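Local coordinates for protein cruciform cutting endonuclease 1, mitochondrial (Schizosaccharomyces pombe, PDB 1KCF) that resolves Holliday junctions in mitochondria as a homodimeric endonuclease, cutting four-way DNA junctions at the point of strand exchange after 5'-CT-3' and 5'-TT-3' sequences, at residues A[39-43]-A[55-59]; A[64-70]-A[202-208]; A[112-118]-A[162-168]. Numbering follows the deposited sequence.

In the fold
All three contacts pair strands of one six-stranded mixed sheet: contact 1 the antiparallel strands 42-47 and 52-59 in its middle, contacts 2 and 3 the outermost strands, 204-206 and 162-165, in parallel pairings. Contact 1 touches both others, through Phe56 O to His68 N and Leu43 N to Val113 O (both 2.8 Å); half its residues are buried, none exposed. Contact 3 lies deepest, about 6 Å between its centre and the chain's, exposed only at Phe162 and Ser165; contact 2, about 15 Å out, is the most open. Contact 1 combines a bulge with side-chain hydrogen bonding, contact 2 aliphatic packing with a polar corner at His68 and a Trp70-Phe206 pair; contact 3 leads to Glu117, near magnesium ligands Asp46 and Asp230.

Contact 1: residues A[39-43]-A[55-59]; sequences TSRVL and CFASQ
Residues 39-43 run antiparallel to 55-59. Val42 and Ala57 form a hydrogen-bonded pair with CA atoms 5.2 Å apart, and Leu43 and Phe56 the following non-hydrogen-bonded pair at 4.4 Å. Before them the register slips by one residue: Arg41 and Val42 both face Ala57, a G1 beta bulge, and Arg41 takes the left-handed backbone conformation characteristic of the first position of such a bulge (phi 51°, psi 57°).

Among the backbone hydrogen bonds, Val42 N donates to Ala57 O (2.7 Å) and Ala57 N returns to Val42 O (2.9 Å). Beyond the bulge Gln59 N reaches Thr39 O at 2.8 Å. The displaced Arg41 N lies 3.4 Å from Ala57 O at a poor angle; it bonds instead to Ser58 OG (2.9 Å, 170°), which the m rotamer of Ser58 brings up to it. That hydroxyl also meets His68 NE2. A CA-H...O contact from Phe56 CA to Val42 O (3.3 Å) adds to the pairing.

Side-chain packing centres on Phe56. With chi1 at t its ring leans across the neighbouring strand, CD1 3.9 Å from Leu43 CB and CZ 3.6 Å from Arg41 CB, and CZ lies over one face of the Arg41 guanidinium. Arg41 (chi1 m, chi2 t, chi3 p) carries that group on to the carbonyls of Phe109 and Asn110.

The pair belongs to the first beta hairpin of an RNase H-like sheet, whose strand 42-47 holds the magnesium ligand Asp46. Strand 113-118 flanks it beside Leu43, strand 65-73 lies beyond 55-59, and helix 224-253 meets Thr39, Cys55 and Gln59.

Contact 2: residues A[64-70]-A[202-208]; sequences KVIIHNW and QKILFEN
At Lys64 the chain is still a loop; its side chain extends (chi1 m, the rest t) toward the start of the other segment, CE 3.2 Å from Gln202 O. Gln202, at positive phi (60°), is the C-prime residue of the Schellman motif ending helix 191-200.

Val65 begins a parallel pairing, its CA 4.8 Å from that of Ile204. Its N donates to Lys203 O (3.3 Å) and its O accepts from Leu205 N (2.8 Å). Val65 CB packs 4.2 Å from Ile204 CG1, on the face met by helix 224-253.

Ile66 pairs with Leu205 (CA-CA 4.9 Å) and points to the other face, where its CG2 is 4.0 Å from Glu207 CB. The short axes of 65-67 and 204-206 approach to 4.6 Å with a signed crossing angle of -34°, so the outermost strand of this RNase H-like sheet is twisted relative to its neighbour.

Ile67 pairs with Phe206, Ile67 CA to Phe206 CA 4.8 Å, and continues the alternation. Ile67 N bonds to Leu205 O (2.9 Å), and Ile67 O receives Glu207 N (3.0 Å). With chi1 m and chi2 t, CD1 reaches Ile204 CG2 (3.5 Å) and Phe206 CE2 (3.8 Å).

His68 turns the corner in a classic bulge, where His68 and Asn69 both face Phe56. Its ND1 makes a weak hydrogen bond to Glu207 OE1 (2.8 Å, 134°), while NE2 bonds to Ser58 OG.

Trp70 (chi1 t) meets Phe206 rim to rim, CE3 to CE2 3.6 Å, centroids 5.9 Å apart and planes at 33°; its other neighbours include the stacked ring of Trp215.

Contact 3: residues A[112-118]-A[162-168]; sequences HVILMER and FLLSLSP
Strands 113-118 and 162-165 lie parallel, their short axes 4.7 Å apart at closest approach and crossing at -22°. The register runs from Val113-Phe162 to Met116-Ser165. Five hydrogen bonds alternate in direction: Phe162 N to His112 O (3.0 Å), Ile114 N to Phe162 O (2.8 Å), Leu164 N to Ile114 O (2.8 Å), Met116 N to Leu164 O (2.7 Å) and Leu166 N to Met116 O (3.0 Å).

Side chains sort onto two faces. On one, Leu164 (m, t) places CD1 4.0 Å from Leu115 CD2 and 4.2 Å from Val113 CG1, and Val113 CG2 sits 4.2 Å from Phe162 CD1. Trp238 of helix 224-253 packs on Val113, Leu115 and Leu164. On the other, Leu163 (t, p) brings CD1 within 3.7 Å of Ile114 CG2; Met116, in a t, t, m conformation, turns its CE to this leucine (3.8 Å from CD1). Helix 128-151 packs here on Met116 and Leu163. Ser165 (m) has OG 2.6 Å from water 1, bonds to Tyr143 OH and packs on Pro91 of the second subunit. Water 2 donates to Leu166 O (2.7 Å); both waters bond only weakly to Met116 O (3.4 and 3.3 Å).

Leu166 (m, t) places CD1 4.1 Å from Leu115 CB. Glu117, extended with chi1 and chi2 t, sets OE1 3.1 Å from Pro168 CA, while its OE2 bonds to Thr171 OG1. Ser167 is the N-cap of helix 168-179.

Joined through helix 128-151, the strands form a beta-alpha-beta unit of the RNase H-like, RuvC-family fold. The Glu117 side chain lies about 5 Å from those of the magnesium ligands Asp46 and Asp230, so this strand end borders the acidic metal site.

Contact 1: residues A[39-43]-A[55-59]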
loop_
_atom_site.group_PDB
_atom_site.type_symbol
_atom_site.label_atom_id
_atom_site.label_comp_id
_atom_site.label_asym_id
_atom_site.label_seq_id
_atom_site.Cartn_x
_atom_site.Cartn_y
_atom_site.Cartn_z
ATOM N N THR A 39 3.716 -14.850 -22.125
ATOM C CA THR A 39 4.525 -15.757 -21.319
ATOM C C THR A 39 6.005 -15.465 -21.512
ATOM O O THR A 39 6.848 -16.300 -21.219
ATOM C CB THR A 39 4.268 -17.242 -21.652
ATOM O OG1 THR A 39 4.378 -17.448 -23.065
ATOM C CG2 THR A 39 2.893 -17.663 -21.169
ATOM N N SER A 40 6.313 -14.278 -22.023
ATOM C CA SER A 40 7.693 -13.866 -22.210
ATOM C C SER A 40 7.936 -12.715 -21.238
ATOM O O SER A 40 7.014 -11.971 -20.907
ATOM C CB SER A 40 7.945 -13.404 -23.654
ATOM O OG SER A 40 7.162 -12.263 -23.982
ATOM N N ARG A 41 9.174 -12.582 -20.776
ATOM C CA ARG A 41 9.537 -11.528 -19.838
ATOM C C ARG A 41 8.570 -11.504 -18.651
ATOM O O ARG A 41 7.932 -10.496 -18.357
ATOM C CB ARG A 41 9.553 -10.172 -20.550
ATOM C CG ARG A 41 10.442 -10.140 -21.793
ATOM C CD ARG A 41 10.589 -8.727 -22.350
ATOM N NE ARG A 41 11.515 -7.915 -21.561
ATOM C CZ ARG A 41 12.838 -8.066 -21.572
ATOM N NH1 ARG A 41 13.397 -8.997 -22.333
ATOM N NH2 ARG A 41 13.606 -7.289 -20.820
ATOM N N VAL A 42 8.469 -12.644 -17.983
ATOM C CA VAL A 42 7.604 -12.797 -16.828
ATOM C C VAL A 42 8.428 -12.587 -15.559
ATOM O O VAL A 42 9.387 -13.318 -15.300
ATOM C CB VAL A 42 6.980 -14.203 -16.803
ATOM C CG1 VAL A 42 6.069 -14.352 -15.596
ATOM C CG2 VAL A 42 6.201 -14.444 -18.097
ATOM N N LEU A 43 8.061 -11.577 -14.778
ATOM C CA LEU A 43 8.776 -11.287 -13.538
ATOM C C LEU A 43 7.995 -11.759 -12.311
ATOM O O LEU A 43 6.998 -11.149 -11.924
ATOM C CB LEU A 43 9.054 -9.786 -13.420
ATOM C CG LEU A 43 9.795 -9.365 -12.145
ATOM C CD1 LEU A 43 11.207 -9.939 -12.149
ATOM C CD2 LEU A 43 9.841 -7.844 -12.053
ATOM N N CYS A 55 12.178 -13.846 -9.841
ATOM C CA CYS A 55 12.623 -14.746 -10.897
ATOM C C CYS A 55 12.078 -14.160 -12.196
ATOM O O CYS A 55 10.866 -13.997 -12.353
ATOM C CB CYS A 55 12.069 -16.160 -10.676
ATOM S SG CYS A 55 12.752 -17.442 -11.794
ATOM N N PHE A 56 12.973 -13.818 -13.113
ATOM C CA PHE A 56 12.578 -13.239 -14.393
ATOM C C PHE A 56 12.801 -14.323 -15.441
ATOM O O PHE A 56 13.926 -14.780 -15.638
ATOM C CB PHE A 56 13.434 -11.997 -14.676
ATOM C CG PHE A 56 13.023 -11.227 -15.905
ATOM C CD1 PHE A 56 11.698 -10.859 -16.106
ATOM C CD2 PHE A 56 13.973 -10.846 -16.850
ATOM C CE1 PHE A 56 11.320 -10.123 -17.228
ATOM C CE2 PHE A 56 13.605 -10.109 -17.977
ATOM C CZ PHE A 56 12.273 -9.748 -18.163
ATOM N N ALA A 57 11.725 -14.742 -16.102
ATOM C CA ALA A 57 11.819 -15.807 -17.091
ATOM C C ALA A 57 10.905 -15.644 -18.302
ATOM O O ALA A 57 10.054 -14.759 -18.341
ATOM C CB ALA A 57 11.531 -17.132 -16.417
ATOM N N SER A 58 11.096 -16.521 -19.284
ATOM C CA SER A 58 10.303 -16.526 -20.514
ATOM C C SER A 58 9.996 -17.968 -20.909
ATOM O O SER A 58 10.771 -18.879 -20.607
ATOM C CB SER A 58 11.069 -15.843 -21.651
ATOM O OG SER A 58 11.350 -14.487 -21.348
ATOM N N GLN A 59 8.866 -18.179 -21.576
ATOM C CA GLN A 59 8.493 -19.521 -21.997
ATOM C C GLN A 59 9.078 -19.806 -23.368
ATOM O O GLN A 59 8.908 -19.028 -24.307
ATOM C CB GLN A 59 6.975 -19.680 -22.038
ATOM C CG GLN A 59 6.531 -21.121 -22.204
ATOM C CD GLN A 59 5.586 -21.564 -21.106
ATOM O OE1 GLN A 59 4.453 -21.088 -21.016
ATOM N NE2 GLN A 59 6.050 -22.477 -20.258
#

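Contact 2: residues A[64-70]-A[202-208]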
loop_
_atom_site.group_PDB
_atom_site.type_symbol
_atom_site.label_atom_id
_atom_site.label_comp_id
_atom_site.label_asym_id
_atom_site.label_seq_id
_atom_site.Cartn_x
_atom_site.Cartn_y
_atom_site.Cartn_z
ATOM N N LYS A 64 9.378 -24.792 -22.661
ATOM C CA LYS A 64 10.278 -24.871 -21.521
ATOM C C LYS A 64 10.484 -23.494 -20.917
ATOM O O LYS A 64 10.498 -22.488 -21.626
ATOM C CB LYS A 64 11.626 -25.465 -21.932
ATOM C CG LYS A 64 11.564 -26.958 -22.188
ATOM C CD LYS A 64 12.944 -27.544 -22.369
ATOM C CE LYS A 64 12.873 -29.048 -22.565
ATOM N NZ LYS A 64 14.234 -29.635 -22.701
ATOM N N VAL A 65 10.635 -23.451 -19.599
ATOM C CA VAL A 65 10.843 -22.191 -18.909
ATOM C C VAL A 65 12.316 -21.812 -18.940
ATOM O O VAL A 65 13.175 -22.603 -18.563
ATOM C CB VAL A 65 10.390 -22.277 -17.445
ATOM C CG1 VAL A 65 10.666 -20.955 -16.743
ATOM C CG2 VAL A 65 8.911 -22.632 -17.384
ATOM N N ILE A 66 12.597 -20.596 -19.394
ATOM C CA ILE A 66 13.963 -20.110 -19.471
ATOM C C ILE A 66 14.160 -18.970 -18.481
ATOM O O ILE A 66 13.520 -17.925 -18.582
ATOM C CB ILE A 66 14.294 -19.612 -20.890
ATOM C CG1 ILE A 66 13.973 -20.713 -21.905
ATOM C CG2 ILE A 66 15.775 -19.225 -20.975
ATOM C CD1 ILE A 66 14.091 -20.275 -23.345
ATOM N N ILE A 67 15.049 -19.182 -17.519
ATOM C CA ILE A 67 15.333 -18.180 -16.505
ATOM C C ILE A 67 16.408 -17.199 -16.973
ATOM O O ILE A 67 17.487 -17.606 -17.402
ATOM C CB ILE A 67 15.786 -18.860 -15.195
ATOM C CG1 ILE A 67 14.616 -19.669 -14.616
ATOM C CG2 ILE A 67 16.301 -17.819 -14.206
ATOM C CD1 ILE A 67 14.916 -20.385 -13.324
ATOM N N HIS A 68 16.105 -15.907 -16.891
ATOM C CA HIS A 68 17.044 -14.866 -17.301
ATOM C C HIS A 68 17.784 -14.302 -16.088
ATOM O O HIS A 68 19.001 -14.101 -16.112
ATOM C CB HIS A 68 16.300 -13.726 -17.997
ATOM C CG HIS A 68 15.417 -14.173 -19.121
ATOM N ND1 HIS A 68 15.894 -14.860 -20.214
ATOM C CD2 HIS A 68 14.088 -14.011 -19.325
ATOM C CE1 HIS A 68 14.897 -15.103 -21.047
ATOM N NE2 HIS A 68 13.790 -14.599 -20.531
ATOM N N ASN A 69 17.029 -14.026 -15.032
ATOM C CA ASN A 69 17.596 -13.486 -13.808
ATOM C C ASN A 69 16.876 -14.132 -12.646
ATOM O O ASN A 69 15.680 -14.419 -12.729
ATOM C CB ASN A 69 17.435 -11.972 -13.758
ATOM C CG ASN A 69 18.140 -11.283 -14.902
ATOM O OD1 ASN A 69 17.585 -11.135 -15.989
ATOM N ND2 ASN A 69 19.383 -10.870 -14.668
ATOM N N TRP A 70 17.598 -14.338 -11.555
ATOM C CA TRP A 70 17.025 -15.023 -10.412
ATOM C C TRP A 70 17.831 -14.680 -9.174
ATOM O O TRP A 70 19.049 -14.869 -9.155
ATOM C CB TRP A 70 17.087 -16.517 -10.715
ATOM C CG TRP A 70 16.374 -17.411 -9.791
ATOM C CD1 TRP A 70 15.352 -17.086 -8.954
ATOM C CD2 TRP A 70 16.572 -18.821 -9.659
ATOM N NE1 TRP A 70 14.895 -18.207 -8.311
ATOM C CE2 TRP A 70 15.627 -19.288 -8.724
ATOM C CE3 TRP A 70 17.458 -19.737 -10.245
ATOM C CZ2 TRP A 70 15.536 -20.633 -8.355
ATOM C CZ3 TRP A 70 17.369 -21.080 -9.880
ATOM C CH2 TRP A 70 16.414 -21.513 -8.942
ATOM N N GLN A 202 15.348 -30.817 -17.006
ATOM C CA GLN A 202 15.393 -29.886 -18.127
ATOM C C GLN A 202 14.059 -29.184 -18.396
ATOM O O GLN A 202 13.793 -28.766 -19.524
ATOM C CB GLN A 202 15.843 -30.608 -19.399
ATOM C CG GLN A 202 17.242 -31.197 -19.335
ATOM C CD GLN A 202 17.659 -31.822 -20.654
ATOM O OE1 GLN A 202 17.065 -32.807 -21.103
ATOM N NE2 GLN A 202 18.679 -31.248 -21.288
ATOM N N LYS A 203 13.219 -29.064 -17.371
ATOM C CA LYS A 203 11.933 -28.390 -17.520
ATOM C C LYS A 203 12.152 -26.895 -17.326
ATOM O O LYS A 203 11.328 -26.071 -17.720
ATOM C CB LYS A 203 10.928 -28.912 -16.493
ATOM C CG LYS A 203 10.527 -30.358 -16.714
ATOM C CD LYS A 203 9.844 -30.515 -18.058
ATOM C CE LYS A 203 9.618 -31.971 -18.404
ATOM N NZ LYS A 203 9.050 -32.107 -19.778
ATOM N N ILE A 204 13.282 -26.568 -16.707
ATOM C CA ILE A 204 13.690 -25.193 -16.456
ATOM C C ILE A 204 15.141 -25.075 -16.916
ATOM O O ILE A 204 16.012 -25.784 -16.416
ATOM C CB ILE A 204 13.614 -24.839 -14.950
ATOM C CG1 ILE A 204 12.154 -24.696 -14.513
ATOM C CG2 ILE A 204 14.381 -23.560 -14.669
ATOM C CD1 ILE A 204 11.992 -24.387 -13.036
ATOM N N LEU A 205 15.391 -24.196 -17.880
ATOM C CA LEU A 205 16.739 -23.982 -18.393
ATOM C C LEU A 205 17.169 -22.572 -18.035
ATOM O O LEU A 205 16.349 -21.749 -17.618
ATOM C CB LEU A 205 16.775 -24.146 -19.918
ATOM C CG LEU A 205 16.532 -25.534 -20.511
ATOM C CD1 LEU A 205 16.528 -25.436 -22.031
ATOM C CD2 LEU A 205 17.610 -26.498 -20.043
ATOM N N PHE A 206 18.454 -22.289 -18.213
ATOM C CA PHE A 206 18.979 -20.969 -17.913
ATOM C C PHE A 206 19.612 -20.301 -19.126
ATOM O O PHE A 206 20.381 -20.917 -19.857
ATOM C CB PHE A 206 20.003 -21.052 -16.783
ATOM C CG PHE A 206 19.441 -21.583 -15.501
ATOM C CD1 PHE A 206 19.168 -22.939 -15.356
ATOM C CD2 PHE A 206 19.180 -20.729 -14.437
ATOM C CE1 PHE A 206 18.641 -23.438 -14.169
ATOM C CE2 PHE A 206 18.651 -21.215 -13.246
ATOM C CZ PHE A 206 18.382 -22.574 -13.111
ATOM N N GLU A 207 19.277 -19.032 -19.329
ATOM C CA GLU A 207 19.813 -18.261 -20.441
ATOM C C GLU A 207 21.287 -17.961 -20.194
ATOM O O GLU A 207 22.110 -18.063 -21.103
ATOM C CB GLU A 207 19.039 -16.949 -20.598
ATOM C CG GLU A 207 19.657 -15.972 -21.590
ATOM C CD GLU A 207 18.918 -14.648 -21.643
ATOM O OE1 GLU A 207 18.614 -14.091 -20.567
ATOM O OE2 GLU A 207 18.653 -14.157 -22.761
ATOM N N ASN A 208 21.613 -17.593 -18.959
ATOM C CA ASN A 208 22.990 -17.280 -18.596
ATOM C C ASN A 208 23.468 -18.121 -17.424
ATOM O O ASN A 208 22.665 -18.630 -16.639
ATOM C CB ASN A 208 23.129 -15.798 -18.247
ATOM C CG ASN A 208 22.051 -15.323 -17.297
ATOM O OD1 ASN A 208 20.889 -15.194 -17.683
ATOM N ND2 ASN A 208 22.425 -15.067 -16.047
#

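Contact 3: residues A[112-118]-A[162-168]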
loop_
_atom_site.group_PDB
_atom_site.type_symbol
_atom_site.label_atom_id
_atom_site.label_comp_id
_atom_site.label_asym_id
_atom_site.label_seq_id
_atom_site.Cartn_x
_atom_site.Cartn_y
_atom_site.Cartn_z
ATOM N N HIS A 112 6.828 -7.840 -19.172
ATOM C CA HIS A 112 5.575 -7.819 -19.905
ATOM C C HIS A 112 4.517 -8.218 -18.884
ATOM O O HIS A 112 3.348 -7.850 -18.993
ATOM C CB HIS A 112 5.581 -8.845 -21.044
ATOM C CG HIS A 112 6.468 -8.476 -22.192
ATOM N ND1 HIS A 112 6.772 -7.171 -22.511
ATOM C CD2 HIS A 112 7.081 -9.244 -23.126
ATOM C CE1 HIS A 112 7.533 -7.149 -23.590
ATOM N NE2 HIS A 112 7.735 -8.393 -23.982
ATOM N N VAL A 113 4.952 -8.981 -17.887
ATOM C CA VAL A 113 4.068 -9.451 -16.834
ATOM C C VAL A 113 4.800 -9.475 -15.501
ATOM O O VAL A 113 5.978 -9.820 -15.428
ATOM C CB VAL A 113 3.551 -10.883 -17.123
ATOM C CG1 VAL A 113 2.638 -11.347 -15.989
ATOM C CG2 VAL A 113 2.803 -10.916 -18.452
ATOM N N ILE A 114 4.093 -9.085 -14.448
ATOM C CA ILE A 114 4.654 -9.090 -13.108
ATOM C C ILE A 114 3.715 -9.881 -12.223
ATOM O O ILE A 114 2.540 -9.543 -12.100
ATOM C CB ILE A 114 4.793 -7.668 -12.531
ATOM C CG1 ILE A 114 5.786 -6.866 -13.369
ATOM C CG2 ILE A 114 5.272 -7.740 -11.081
ATOM C CD1 ILE A 114 5.857 -5.411 -12.983
ATOM N N LEU A 115 4.246 -10.943 -11.628
ATOM C CA LEU A 115 3.490 -11.812 -10.738
ATOM C C LEU A 115 3.888 -11.494 -9.302
ATOM O O LEU A 115 5.070 -11.532 -8.946
ATOM C CB LEU A 115 3.802 -13.273 -11.047
ATOM C CG LEU A 115 3.694 -13.677 -12.522
ATOM C CD1 LEU A 115 4.040 -15.144 -12.644
ATOM C CD2 LEU A 115 2.293 -13.403 -13.053
ATOM N N MET A 116 2.898 -11.187 -8.478
ATOM C CA MET A 116 3.166 -10.835 -7.096
ATOM C C MET A 116 2.518 -11.795 -6.110
ATOM O O MET A 116 1.341 -12.134 -6.215
ATOM C CB MET A 116 2.687 -9.410 -6.834
ATOM C CG MET A 116 3.423 -8.684 -5.721
ATOM S SD MET A 116 2.836 -6.978 -5.567
ATOM C CE MET A 116 3.767 -6.194 -6.879
ATOM N N GLU A 117 3.313 -12.233 -5.147
ATOM C CA GLU A 117 2.854 -13.143 -4.119
ATOM C C GLU A 117 3.645 -12.785 -2.875
ATOM O O GLU A 117 4.776 -12.327 -2.974
ATOM C CB GLU A 117 3.140 -14.576 -4.562
ATOM C CG GLU A 117 2.585 -15.655 -3.683
ATOM C CD GLU A 117 2.586 -17.006 -4.380
ATOM O OE1 GLU A 117 3.018 -17.995 -3.756
ATOM O OE2 GLU A 117 2.150 -17.080 -5.552
ATOM N N ARG A 118 3.050 -12.954 -1.706
ATOM C CA ARG A 118 3.763 -12.647 -0.470
ATOM C C ARG A 118 4.721 -13.789 -0.180
ATOM O O ARG A 118 4.408 -14.950 -0.439
ATOM C CB ARG A 118 2.796 -12.509 0.708
ATOM C CG ARG A 118 1.975 -11.237 0.734
ATOM C CD ARG A 118 1.025 -11.249 1.930
ATOM N NE ARG A 118 0.263 -10.009 2.047
ATOM C CZ ARG A 118 -0.646 -9.597 1.168
ATOM N NH1 ARG A 118 -0.919 -10.330 0.094
ATOM N NH2 ARG A 118 -1.274 -8.444 1.359
ATOM N N PHE A 162 1.430 -6.238 -17.344
ATOM C CA PHE A 162 0.349 -6.757 -16.523
ATOM C C PHE A 162 0.878 -6.963 -15.107
ATOM O O PHE A 162 2.056 -7.278 -14.910
ATOM C CB PHE A 162 -0.157 -8.103 -17.042
ATOM C CG PHE A 162 -0.845 -8.031 -18.370
ATOM C CD1 PHE A 162 -0.119 -8.109 -19.553
ATOM C CD2 PHE A 162 -2.229 -7.904 -18.439
ATOM C CE1 PHE A 162 -0.761 -8.064 -20.788
ATOM C CE2 PHE A 162 -2.885 -7.856 -19.670
ATOM C CZ PHE A 162 -2.151 -7.938 -20.846
ATOM N N LEU A 163 0.004 -6.783 -14.126
ATOM C CA LEU A 163 0.356 -6.978 -12.728
ATOM C C LEU A 163 -0.669 -7.967 -12.213
ATOM O O LEU A 163 -1.867 -7.733 -12.327
ATOM C CB LEU A 163 0.255 -5.662 -11.949
ATOM C CG LEU A 163 0.540 -5.725 -10.445
ATOM C CD1 LEU A 163 1.923 -6.312 -10.197
ATOM C CD2 LEU A 163 0.441 -4.327 -9.845
ATOM N N LEU A 164 -0.207 -9.078 -11.660
ATOM C CA LEU A 164 -1.129 -10.086 -11.164
ATOM C C LEU A 164 -0.740 -10.609 -9.786
ATOM O O LEU A 164 0.430 -10.892 -9.519
ATOM C CB LEU A 164 -1.190 -11.261 -12.150
ATOM C CG LEU A 164 -1.465 -10.940 -13.623
ATOM C CD1 LEU A 164 -1.198 -12.175 -14.465
ATOM C CD2 LEU A 164 -2.909 -10.468 -13.809
ATOM N N SER A 165 -1.726 -10.716 -8.905
ATOM C CA SER A 165 -1.480 -11.259 -7.583
ATOM C C SER A 165 -1.929 -12.710 -7.647
ATOM O O SER A 165 -3.006 -13.015 -8.168
ATOM C CB SER A 165 -2.281 -10.515 -6.515
ATOM O OG SER A 165 -1.786 -9.200 -6.342
ATOM N N LEU A 166 -1.092 -13.602 -7.138
ATOM C CA LEU A 166 -1.413 -15.010 -7.142
ATOM C C LEU A 166 -1.503 -15.490 -5.708
ATOM O O LEU A 166 -0.885 -14.917 -4.809
ATOM C CB LEU A 166 -0.329 -15.798 -7.880
ATOM C CG LEU A 166 0.100 -15.243 -9.242
ATOM C CD1 LEU A 166 1.197 -16.122 -9.816
ATOM C CD2 LEU A 166 -1.102 -15.176 -10.188
ATOM N N SER A 167 -2.286 -16.536 -5.489
ATOM C CA SER A 167 -2.417 -17.080 -4.156
ATOM C C SER A 167 -1.356 -18.159 -3.991
ATOM O O SER A 167 -1.173 -19.006 -4.867
ATOM C CB SER A 167 -3.804 -17.691 -3.953
ATOM O OG SER A 167 -3.985 -18.824 -4.782
ATOM N N PRO A 168 -0.622 -18.124 -2.874
ATOM C CA PRO A 168 0.413 -19.133 -2.639
ATOM C C PRO A 168 -0.179 -20.538 -2.769
ATOM O O PRO A 168 0.475 -21.461 -3.259
ATOM C CB PRO A 168 0.868 -18.822 -1.218
ATOM C CG PRO A 168 0.734 -17.320 -1.161
ATOM C CD PRO A 168 -0.613 -17.093 -1.819
HETATM O O HOH W 1 -0.014 -9.545 -4.487
HETATM O O HOH W 2 -0.782 -12.501 -3.661
#